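PDB 6I60: alpha-rhamnosidase from Dictyoglomus thermophilum, which probably catalyses the hydrolysis of terminal non-reducing alpha-L-rhamnose residues in alpha-L-rhamnosides. Local coordinates for residues W375-V380 and D452-V457; K349-I354 and Y366-N371; M884-P889 and G935-Y940. All blocks are in the same frame, centred on the assembly; numbering follows the deposited sequence.

Interaction 1: residues W375-V380 and D452-V457; sequences WIKIKV and DIEGKV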
loop_
_atom_site.group_PDB
_atom_site.type_symbol
_atom_site.label_atom_id
_atom_site.label_comp_id
_atom_site.label_asym_id
_atom_site.label_seq_id
_atom_site.Cartn_x
_atom_site.Cartn_y
_atom_site.Cartn_z
ATOM N N TRP A 375 -11.456 13.972 4.341
ATOM C CA TRP A 375 -12.466 14.833 4.934
ATOM C C TRP A 375 -12.544 16.111 4.110
ATOM O O TRP A 375 -11.925 16.227 3.049
ATOM C CB TRP A 375 -12.143 15.109 6.408
ATOM C CG TRP A 375 -10.759 15.642 6.634
ATOM C CD1 TRP A 375 -10.316 16.908 6.384
ATOM C CD2 TRP A 375 -9.637 14.922 7.159
ATOM N NE1 TRP A 375 -8.989 17.021 6.720
ATOM C CE2 TRP A 375 -8.549 15.816 7.200
ATOM C CE3 TRP A 375 -9.448 13.609 7.601
ATOM C CZ2 TRP A 375 -7.290 15.440 7.662
ATOM C CZ3 TRP A 375 -8.197 13.238 8.061
ATOM C CH2 TRP A 375 -7.135 14.150 8.088
ATOM N N ILE A 376 -13.312 17.081 4.603
ATOM C CA ILE A 376 -13.449 18.369 3.943
ATOM C C ILE A 376 -13.112 19.469 4.939
ATOM O O ILE A 376 -13.105 19.264 6.154
ATOM C CB ILE A 376 -14.863 18.584 3.358
ATOM C CG1 ILE A 376 -15.892 18.733 4.477
ATOM C CG2 ILE A 376 -15.246 17.442 2.428
ATOM C CD1 ILE A 376 -16.960 19.747 4.168
ATOM N N LYS A 377 -12.812 20.646 4.400
ATOM C CA LYS A 377 -12.601 21.850 5.191
ATOM C C LYS A 377 -13.674 22.861 4.822
ATOM O O LYS A 377 -13.878 23.148 3.637
ATOM C CB LYS A 377 -11.209 22.439 4.953
ATOM C CG LYS A 377 -11.015 23.814 5.567
ATOM C CD LYS A 377 -9.565 24.255 5.490
ATOM C CE LYS A 377 -9.451 25.653 4.910
ATOM N NZ LYS A 377 -9.251 25.625 3.438
ATOM N N ILE A 378 -14.363 23.388 5.829
ATOM C CA ILE A 378 -15.453 24.331 5.617
ATOM C C ILE A 378 -15.013 25.711 6.084
ATOM O O ILE A 378 -14.235 25.853 7.034
ATOM C CB ILE A 378 -16.747 23.879 6.334
ATOM C CG1 ILE A 378 -17.958 24.650 5.803
ATOM C CG2 ILE A 378 -16.623 24.032 7.848
ATOM C CD1 ILE A 378 -19.269 24.224 6.426
ATOM N N LYS A 379 -15.494 26.732 5.382
ATOM C CA LYS A 379 -15.295 28.126 5.760
ATOM C C LYS A 379 -16.652 28.711 6.124
ATOM O O LYS A 379 -17.593 28.638 5.326
ATOM C CB LYS A 379 -14.646 28.921 4.626
ATOM C CG LYS A 379 -13.323 28.353 4.133
ATOM C CD LYS A 379 -12.754 29.195 2.996
ATOM C CE LYS A 379 -11.429 28.638 2.497
ATOM N NZ LYS A 379 -11.419 28.463 1.017
ATOM N N VAL A 380 -16.759 29.269 7.326
ATOM C CA VAL A 380 -18.023 29.798 7.820
ATOM C C VAL A 380 -17.838 31.257 8.213
ATOM O O VAL A 380 -16.744 31.690 8.589
ATOM C CB VAL A 380 -18.568 28.970 9.007
ATOM C CG1 VAL A 380 -18.415 27.483 8.732
ATOM C CG2 VAL A 380 -17.864 29.346 10.297
ATOM N N ASP A 452 -16.183 27.784 -0.245
ATOM C CA ASP A 452 -16.320 27.512 1.182
ATOM C C ASP A 452 -16.154 26.039 1.528
ATOM O O ASP A 452 -16.166 25.702 2.716
ATOM C CB ASP A 452 -17.680 28.007 1.677
ATOM C CG ASP A 452 -17.903 29.478 1.392
ATOM O OD1 ASP A 452 -16.908 30.234 1.344
ATOM O OD2 ASP A 452 -19.072 29.879 1.212
ATOM N N ILE A 453 -16.006 25.164 0.538
ATOM C CA ILE A 453 -15.803 23.737 0.755
ATOM C C ILE A 453 -14.490 23.343 0.091
ATOM O O ILE A 453 -14.254 23.683 -1.073
ATOM C CB ILE A 453 -16.974 22.905 0.198
ATOM C CG1 ILE A 453 -18.193 23.022 1.111
ATOM C CG2 ILE A 453 -16.578 21.449 0.040
ATOM C CD1 ILE A 453 -17.857 22.915 2.577
ATOM N N GLU A 454 -13.637 22.641 0.835
ATOM C CA GLU A 454 -12.339 22.198 0.335
ATOM C C GLU A 454 -12.149 20.738 0.719
ATOM O O GLU A 454 -12.020 20.417 1.905
ATOM C CB GLU A 454 -11.207 23.061 0.896
ATOM C CG GLU A 454 -10.705 24.127 -0.061
ATOM C CD GLU A 454 -9.707 25.063 0.588
ATOM O OE1 GLU A 454 -8.739 24.569 1.206
ATOM O OE2 GLU A 454 -9.890 26.296 0.485
ATOM N N GLY A 455 -12.128 19.858 -0.279
ATOM C CA GLY A 455 -11.922 18.445 -0.015
ATOM C C GLY A 455 -10.455 18.137 0.237
ATOM O O GLY A 455 -9.564 18.630 -0.456
ATOM N N LYS A 456 -10.210 17.308 1.246
ATOM C CA LYS A 456 -8.861 16.893 1.622
ATOM C C LYS A 456 -8.718 15.401 1.340
ATOM O O LYS A 456 -9.390 14.578 1.969
ATOM C CB LYS A 456 -8.584 17.211 3.090
ATOM C CG LYS A 456 -8.598 18.700 3.419
ATOM C CD LYS A 456 -7.540 19.459 2.625
ATOM C CE LYS A 456 -7.458 20.916 3.056
ATOM N NZ LYS A 456 -6.458 21.112 4.144
ATOM N N VAL A 457 -7.852 15.061 0.389
ATOM C CA VAL A 457 -7.560 13.666 0.074
ATOM C C VAL A 457 -6.562 13.142 1.099
ATOM O O VAL A 457 -5.462 13.686 1.243
ATOM C CB VAL A 457 -7.017 13.521 -1.355
ATOM C CG1 VAL A 457 -6.795 12.060 -1.693
ATOM C CG2 VAL A 457 -7.975 14.156 -2.349
#
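Glu-454, on strand 453-458, shares its carboxylate between two lysines of the antiparallel strand 375-380. Lys-377 lies alongside the glutamate and points the same way; its CG stands opposite the backbone N (chi1 170°), and bends farther out bring NZ to OE1 of Glu-454 at 2.5 Å. Lys-379 comes in across the glutamate instead, its NZ 2.7 Å from OE2 of Glu-454, on the anti side of that oxygen and 28° out of the carboxylate plane. This salt-bridge network would be expected to keep the carboxylate ionised, and Lys-379 NZ also donates to the carbonyl of Glu-451.

The backbones form a regular ladder. Trp-375 with Lys-456 and Lys-377 with Glu-454 are hydrogen-bonded pairs, each with two N-H...O bonds, and Lys-379 N adds a 2.9 Å bond to Asp-452 O. At the intervening positions, CA-H...O contacts run from Ile-376 to Glu-454 O and from Ile-378 to Asp-452 O.

Apolar contact lies on the isoleucine face, where Ile-453 CD1 touches both Ile-376 CD1 and Ile-378 CG1 at 3.7 Å. On the lysine face, Trp-375 NE1 packs against Lys-456 CB at 3.7 Å, while the ammonium group of Lys-456 salt-bridges Glu-428.

The pair forms the centre of a four-stranded antiparallel sheet, flanked by strands 345-351 and 425-427. Its isoleucine face packs on strands 388-394 and 363-368, an arrangement consistent with the layered beta sandwich of a concanavalin-like domain.

Interaction 2: residues K349-I354 and Y366-N371; sequences KTIKPI and YDFGQN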
loop_
_atom_site.group_PDB
_atom_site.type_symbol
_atom_site.label_atom_id
_atom_site.label_comp_id
_atom_site.label_asym_id
_atom_site.label_seq_id
_atom_site.Cartn_x
_atom_site.Cartn_y
_atom_site.Cartn_z
ATOM N N LYS A 349 -3.640 15.869 -1.290
ATOM C CA LYS A 349 -4.138 16.809 -2.286
ATOM C C LYS A 349 -5.327 17.567 -1.713
ATOM O O LYS A 349 -5.977 17.118 -0.767
ATOM C CB LYS A 349 -4.533 16.094 -3.586
ATOM C CG LYS A 349 -3.661 16.449 -4.778
ATOM C CD LYS A 349 -4.084 15.693 -6.028
ATOM C CE LYS A 349 -2.912 15.517 -6.987
ATOM N NZ LYS A 349 -3.335 15.599 -8.413
ATOM N N THR A 350 -5.597 18.728 -2.308
ATOM C CA THR A 350 -6.763 19.543 -1.986
ATOM C C THR A 350 -7.571 19.741 -3.262
ATOM O O THR A 350 -7.081 20.346 -4.222
ATOM C CB THR A 350 -6.356 20.894 -1.391
ATOM O OG1 THR A 350 -5.257 20.715 -0.489
ATOM C CG2 THR A 350 -7.521 21.520 -0.637
ATOM N N ILE A 351 -8.800 19.231 -3.274
ATOM C CA ILE A 351 -9.674 19.322 -4.436
ATOM C C ILE A 351 -10.824 20.267 -4.124
ATOM O O ILE A 351 -11.210 20.455 -2.964
ATOM C CB ILE A 351 -10.209 17.940 -4.868
ATOM C CG1 ILE A 351 -11.133 17.365 -3.795
ATOM C CG2 ILE A 351 -9.057 16.990 -5.153
ATOM C CD1 ILE A 351 -11.445 15.899 -3.984
ATOM N N LYS A 352 -11.375 20.867 -5.178
ATOM C CA LYS A 352 -12.490 21.786 -5.040
ATOM C C LYS A 352 -13.750 21.194 -5.662
ATOM O O LYS A 352 -13.668 20.492 -6.676
ATOM C CB LYS A 352 -12.181 23.134 -5.703
ATOM C CG LYS A 352 -11.138 23.960 -4.966
ATOM C CD LYS A 352 -11.366 25.450 -5.168
ATOM C CE LYS A 352 -11.103 26.230 -3.886
ATOM N NZ LYS A 352 -12.006 25.812 -2.773
ATOM N N PRO A 353 -14.920 21.448 -5.077
ATOM C CA PRO A 353 -16.160 20.903 -5.642
ATOM C C PRO A 353 -16.444 21.474 -7.023
ATOM O O PRO A 353 -15.981 22.556 -7.390
ATOM C CB PRO A 353 -17.231 21.329 -4.632
ATOM C CG PRO A 353 -16.637 22.499 -3.913
ATOM C CD PRO A 353 -15.164 22.232 -3.854
ATOM N N ILE A 354 -17.224 20.719 -7.796
ATOM C CA ILE A 354 -17.548 21.098 -9.160
ATOM C C ILE A 354 -19.013 21.483 -9.331
ATOM O O ILE A 354 -19.333 22.261 -10.236
ATOM C CB ILE A 354 -17.165 19.971 -10.142
ATOM C CG1 ILE A 354 -18.000 18.718 -9.872
ATOM C CG2 ILE A 354 -15.685 19.657 -10.038
ATOM C CD1 ILE A 354 -17.888 17.665 -10.950
ATOM N N TYR A 366 -22.840 19.012 -2.236
ATOM C CA TYR A 366 -21.680 19.221 -3.089
ATOM C C TYR A 366 -21.296 17.922 -3.781
ATOM O O TYR A 366 -21.448 16.833 -3.223
ATOM C CB TYR A 366 -20.489 19.740 -2.281
ATOM C CG TYR A 366 -20.598 21.193 -1.891
ATOM C CD1 TYR A 366 -21.354 21.583 -0.793
ATOM C CD2 TYR A 366 -19.946 22.177 -2.619
ATOM C CE1 TYR A 366 -21.455 22.912 -0.432
ATOM C CE2 TYR A 366 -20.041 23.508 -2.266
ATOM C CZ TYR A 366 -20.796 23.870 -1.171
ATOM O OH TYR A 366 -20.894 25.193 -0.816
ATOM N N ASP A 367 -20.796 18.045 -5.006
ATOM C CA ASP A 367 -20.286 16.914 -5.771
ATOM C C ASP A 367 -18.840 17.203 -6.141
ATOM O O ASP A 367 -18.546 18.235 -6.753
ATOM C CB ASP A 367 -21.129 16.664 -7.023
ATOM C CG ASP A 367 -20.621 15.491 -7.843
ATOM O OD1 ASP A 367 -19.776 14.727 -7.331
ATOM O OD2 ASP A 367 -21.068 15.333 -8.999
ATOM N N PHE A 368 -17.940 16.300 -5.763
ATOM C CA PHE A 368 -16.525 16.462 -6.063
ATOM C C PHE A 368 -16.114 15.802 -7.371
ATOM O O PHE A 368 -14.960 15.953 -7.786
ATOM C CB PHE A 368 -15.678 15.902 -4.917
ATOM C CG PHE A 368 -15.529 16.844 -3.760
ATOM C CD1 PHE A 368 -14.657 17.916 -3.833
ATOM C CD2 PHE A 368 -16.264 16.660 -2.601
ATOM C CE1 PHE A 368 -14.516 18.786 -2.769
ATOM C CE2 PHE A 368 -16.126 17.528 -1.534
ATOM C CZ PHE A 368 -15.252 18.592 -1.618
ATOM N N GLY A 369 -17.022 15.079 -8.027
ATOM C CA GLY A 369 -16.723 14.420 -9.280
ATOM C C GLY A 369 -15.859 13.184 -9.178
ATOM O O GLY A 369 -15.506 12.609 -10.214
ATOM N N GLN A 370 -15.512 12.749 -7.969
ATOM C CA GLN A 370 -14.640 11.598 -7.795
ATOM C C GLN A 370 -14.857 11.030 -6.402
ATOM O O GLN A 370 -14.951 11.781 -5.428
ATOM C CB GLN A 370 -13.168 11.981 -8.000
ATOM C CG GLN A 370 -12.169 10.929 -7.541
ATOM C CD GLN A 370 -12.049 9.781 -8.518
ATOM O OE1 GLN A 370 -11.934 9.988 -9.727
ATOM N NE2 GLN A 370 -12.080 8.556 -8.002
ATOM N N ASN A 371 -14.950 9.704 -6.321
ATOM C CA ASN A 371 -15.043 9.008 -5.043
ATOM C C ASN A 371 -13.644 8.897 -4.447
ATOM O O ASN A 371 -12.811 8.123 -4.933
ATOM C CB ASN A 371 -15.673 7.632 -5.240
ATOM C CG ASN A 371 -16.129 7.004 -3.939
ATOM O OD1 ASN A 371 -15.714 7.413 -2.855
ATOM N ND2 ASN A 371 -16.984 5.995 -4.042
#
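Pro-353 packs against two aromatic rings, which present different sides to it. Its CB lies over one face of the Phe-368 ring, 4.1 Å above the plane and offset toward the rim, while its CD comes within 3.7 Å of Phe-368 CE1. The same CB meets the Tyr-366 ring at its edge, 3.5 Å from CD2 and near the ring plane. Proline and tyrosine run side by side, the phenol continuing past to donate from its OH to the carbonyl O of Thr-449.

Ile-351 approaches Phe-368 obliquely. With CG1 set between the backbone N and the carbonyl carbon (chi1 66°), this branch reaches Phe-368 CD1 at 3.6 Å. Replacing Phe-368 by an alanine is likely to leave Pro-353 and Ile-351 without their shared partner and to open a gap between the end of strand 345-351, with the loop that follows, and strand 363-368.

A backbone bond fixes the crossing: Ile-354 N donates almost straight to Asp-367 O at 3.0 Å (174° at the hydrogen). Beyond it, Ile-354 CD1 rests on Gly-369 CA at 3.8 Å. The Asp-367 carboxylate shapes the corner that follows, its OD1 accepting from Gly-369 N at 2.9 Å in an Asx turn while also salt-bridging Arg-437.

The contact joins two sheets. Strand 345-351 is an edge of one, beside strand 453-458, whose Ile-453 also packs on Tyr-366 and Phe-368; strand 363-368 runs in the other, between strands 355-357 and 438-442. At the corner, Gln-370 touches helix 473-488.

Interaction 3: residues M884-P889 and G935-Y940; sequences MRISVP and GSYNFY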
loop_
_atom_site.group_PDB
_atom_site.type_symbol
_atom_site.label_atom_id
_atom_site.label_comp_id
_atom_site.label_asym_id
_atom_site.label_seq_id
_atom_site.Cartn_x
_atom_site.Cartn_y
_atom_site.Cartn_z
ATOM N N MET A 884 8.771 0.640 -31.622
ATOM C CA MET A 884 8.996 0.212 -30.248
ATOM C C MET A 884 10.211 0.937 -29.692
ATOM O O MET A 884 11.289 0.892 -30.294
ATOM C CB MET A 884 9.193 -1.304 -30.165
ATOM C CG MET A 884 8.820 -1.893 -28.818
ATOM S SD MET A 884 9.072 -3.674 -28.747
ATOM C CE MET A 884 8.693 -4.137 -30.431
ATOM N N ARG A 885 10.037 1.600 -28.549
ATOM C CA ARG A 885 11.121 2.304 -27.874
ATOM C C ARG A 885 11.167 1.852 -26.424
ATOM O O ARG A 885 10.184 2.005 -25.693
ATOM C CB ARG A 885 10.941 3.821 -27.954
ATOM C CG ARG A 885 12.101 4.603 -27.361
ATOM C CD ARG A 885 11.737 6.059 -27.138
ATOM N NE ARG A 885 12.921 6.894 -26.957
ATOM C CZ ARG A 885 13.411 7.253 -25.775
ATOM N NH1 ARG A 885 12.819 6.850 -24.659
ATOM N NH2 ARG A 885 14.494 8.016 -25.710
ATOM N N ILE A 886 12.307 1.301 -26.008
ATOM C CA ILE A 886 12.472 0.795 -24.653
ATOM C C ILE A 886 13.609 1.546 -23.974
ATOM O O ILE A 886 14.448 2.180 -24.620
ATOM C CB ILE A 886 12.735 -0.725 -24.623
ATOM C CG1 ILE A 886 14.113 -1.039 -25.207
ATOM C CG2 ILE A 886 11.643 -1.472 -25.374
ATOM C CD1 ILE A 886 14.655 -2.393 -24.799
ATOM N N SER A 887 13.623 1.468 -22.646
ATOM C CA SER A 887 14.672 2.077 -21.837
ATOM C C SER A 887 15.042 1.112 -20.723
ATOM O O SER A 887 14.176 0.693 -19.948
ATOM C CB SER A 887 14.218 3.421 -21.264
ATOM O OG SER A 887 14.341 4.447 -22.234
ATOM N N VAL A 888 16.321 0.755 -20.650
ATOM C CA VAL A 888 16.835 -0.170 -19.651
ATOM C C VAL A 888 17.847 0.589 -18.793
ATOM O O VAL A 888 18.778 1.174 -19.341
ATOM C CB VAL A 888 17.493 -1.411 -20.275
ATOM C CG1 VAL A 888 17.807 -2.448 -19.204
ATOM C CG2 VAL A 888 16.596 -1.998 -21.357
ATOM N N PRO A 889 17.704 0.598 -17.472
ATOM C CA PRO A 889 18.689 1.275 -16.623
ATOM C C PRO A 889 19.950 0.433 -16.474
ATOM O O PRO A 889 20.017 -0.727 -16.880
ATOM C CB PRO A 889 17.952 1.422 -15.290
ATOM C CG PRO A 889 17.039 0.239 -15.250
ATOM C CD PRO A 889 16.652 -0.070 -16.682
ATOM N N GLY A 935 20.369 1.313 -21.522
ATOM C CA GLY A 935 20.249 2.372 -22.502
ATOM C C GLY A 935 18.872 2.407 -23.130
ATOM O O GLY A 935 17.979 1.631 -22.794
ATOM N N SER A 936 18.709 3.339 -24.066
ATOM C CA SER A 936 17.468 3.516 -24.806
ATOM C C SER A 936 17.644 3.025 -26.236
ATOM O O SER A 936 18.666 3.295 -26.874
ATOM C CB SER A 936 17.032 4.985 -24.807
ATOM O OG SER A 936 17.124 5.542 -23.509
ATOM N N TYR A 937 16.642 2.307 -26.739
ATOM C CA TYR A 937 16.705 1.720 -28.069
ATOM C C TYR A 937 15.379 1.927 -28.786
ATOM O O TYR A 937 14.314 1.956 -28.163
ATOM C CB TYR A 937 17.033 0.222 -28.013
ATOM C CG TYR A 937 18.287 -0.112 -27.237
ATOM C CD1 TYR A 937 18.234 -0.370 -25.874
ATOM C CD2 TYR A 937 19.521 -0.177 -27.868
ATOM C CE1 TYR A 937 19.375 -0.677 -25.161
ATOM C CE2 TYR A 937 20.667 -0.484 -27.163
ATOM C CZ TYR A 937 20.588 -0.734 -25.810
ATOM O OH TYR A 937 21.726 -1.041 -25.101
ATOM N N ASN A 938 15.461 2.063 -30.110
ATOM C CA ASN A 938 14.297 2.214 -30.974
ATOM C C ASN A 938 14.320 1.105 -32.016
ATOM O O ASN A 938 15.286 0.984 -32.777
ATOM C CB ASN A 938 14.286 3.587 -31.651
ATOM C CG ASN A 938 14.155 4.726 -30.659
ATOM O OD1 ASN A 938 15.098 5.043 -29.937
ATOM N ND2 ASN A 938 12.982 5.346 -30.621
ATOM N N PHE A 939 13.261 0.300 -32.048
ATOM C CA PHE A 939 13.142 -0.810 -32.981
ATOM C C PHE A 939 12.001 -0.550 -33.955
ATOM O O PHE A 939 10.961 -0.002 -33.578
ATOM C CB PHE A 939 12.916 -2.127 -32.232
ATOM C CG PHE A 939 14.008 -2.458 -31.254
ATOM C CD1 PHE A 939 13.846 -2.205 -29.901
ATOM C CD2 PHE A 939 15.201 -3.013 -31.689
ATOM C CE1 PHE A 939 14.851 -2.503 -28.998
ATOM C CE2 PHE A 939 16.210 -3.315 -30.790
ATOM C CZ PHE A 939 16.034 -3.059 -29.443
ATOM N N TYR A 940 12.202 -0.948 -35.211
ATOM C CA TYR A 940 11.269 -0.643 -36.292
ATOM C C TYR A 940 11.013 -1.902 -37.108
ATOM O O TYR A 940 11.872 -2.315 -37.892
ATOM C CB TYR A 940 11.821 0.459 -37.194
ATOM C CG TYR A 940 11.993 1.798 -36.522
ATOM C CD1 TYR A 940 13.231 2.194 -36.033
ATOM C CD2 TYR A 940 10.925 2.674 -36.396
ATOM C CE1 TYR A 940 13.397 3.424 -35.425
ATOM C CE2 TYR A 940 11.081 3.903 -35.793
ATOM C CZ TYR A 940 12.318 4.273 -35.309
ATOM O OH TYR A 940 12.476 5.499 -34.707
#
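Gly-935 opens the pairing with Val-888 through two backbone bonds: its N reaches Val-888 O at 2.7 Å, and its own O accepts from Val-888 N. Its positive phi would jam a side chain against the preceding carbonyl.

Ser-936 turns to the polar face. Its OG forms a hydrogen bond of 3.3 Å with Ser-887 OG, in which either hydroxyl may donate, and its CB lies over one face of the Arg-885 guanidinium, 4.1 Å from NH2.

Tyr-937 makes reciprocal backbone bonds with Ile-886 and offers its ring edge to that side chain, CD1 standing 4.2 Å from Ile-886 CG1.

Asn-938 and Arg-885 lie side by side and point the same way. The amide ND2 packs 3.5 Å from Arg-885 CG and comes near the guanidinium plane at its edge, but the two planar groups are turned 69° apart, and they meet by packing.

Phe-939 N gives a nearly straight bond to Met-884 O (2.7 Å, 175°), whereas the return bond from Met-884 N is weak. The ring edge of Phe-939 also reaches Ile-886, Phe-939 CE1 lying 4.1 Å from Ile-886 CG1. Ile-886 holds that branch between its backbone N and carbonyl carbon (chi1 69°), where it meets the edges of both aromatic rings.

The chemistry divides cleanly: Arg-885, Ser-887, Ser-936 and Asn-938 make a partly exposed polar face, while Met-884, Ile-886, Val-888, Tyr-937 and Phe-939 form a buried face that packs on strands 846-849, 893-899 and 927-932, the mark of an amphipathic sheet in a beta sandwich.

In the fold
Interactions 1 and 2 are neighbours, their centres 10 Å apart, and share a sheet: strand 345-351 lies beside strand 453-458, with Gly-455 N and Ile-351 O 2.9 Å apart in a probable hydrogen bond. Interaction 1 forms the middle of that sheet, and interaction 2 ties its edge to the facing layer. Interaction 3 belongs to another sandwich, its centre 45 Å from interaction 1 and 39 Å from interaction 2, with nearest atoms about 30 and 25 Å away. Residues 366-371 reach the six-hairpin glycosidase domain, where Gln-370 and Asn-371 bond to Thr-801. A triethylene glycol, probably from crystallisation, lies about 4 Å from the Asp-367 side chain.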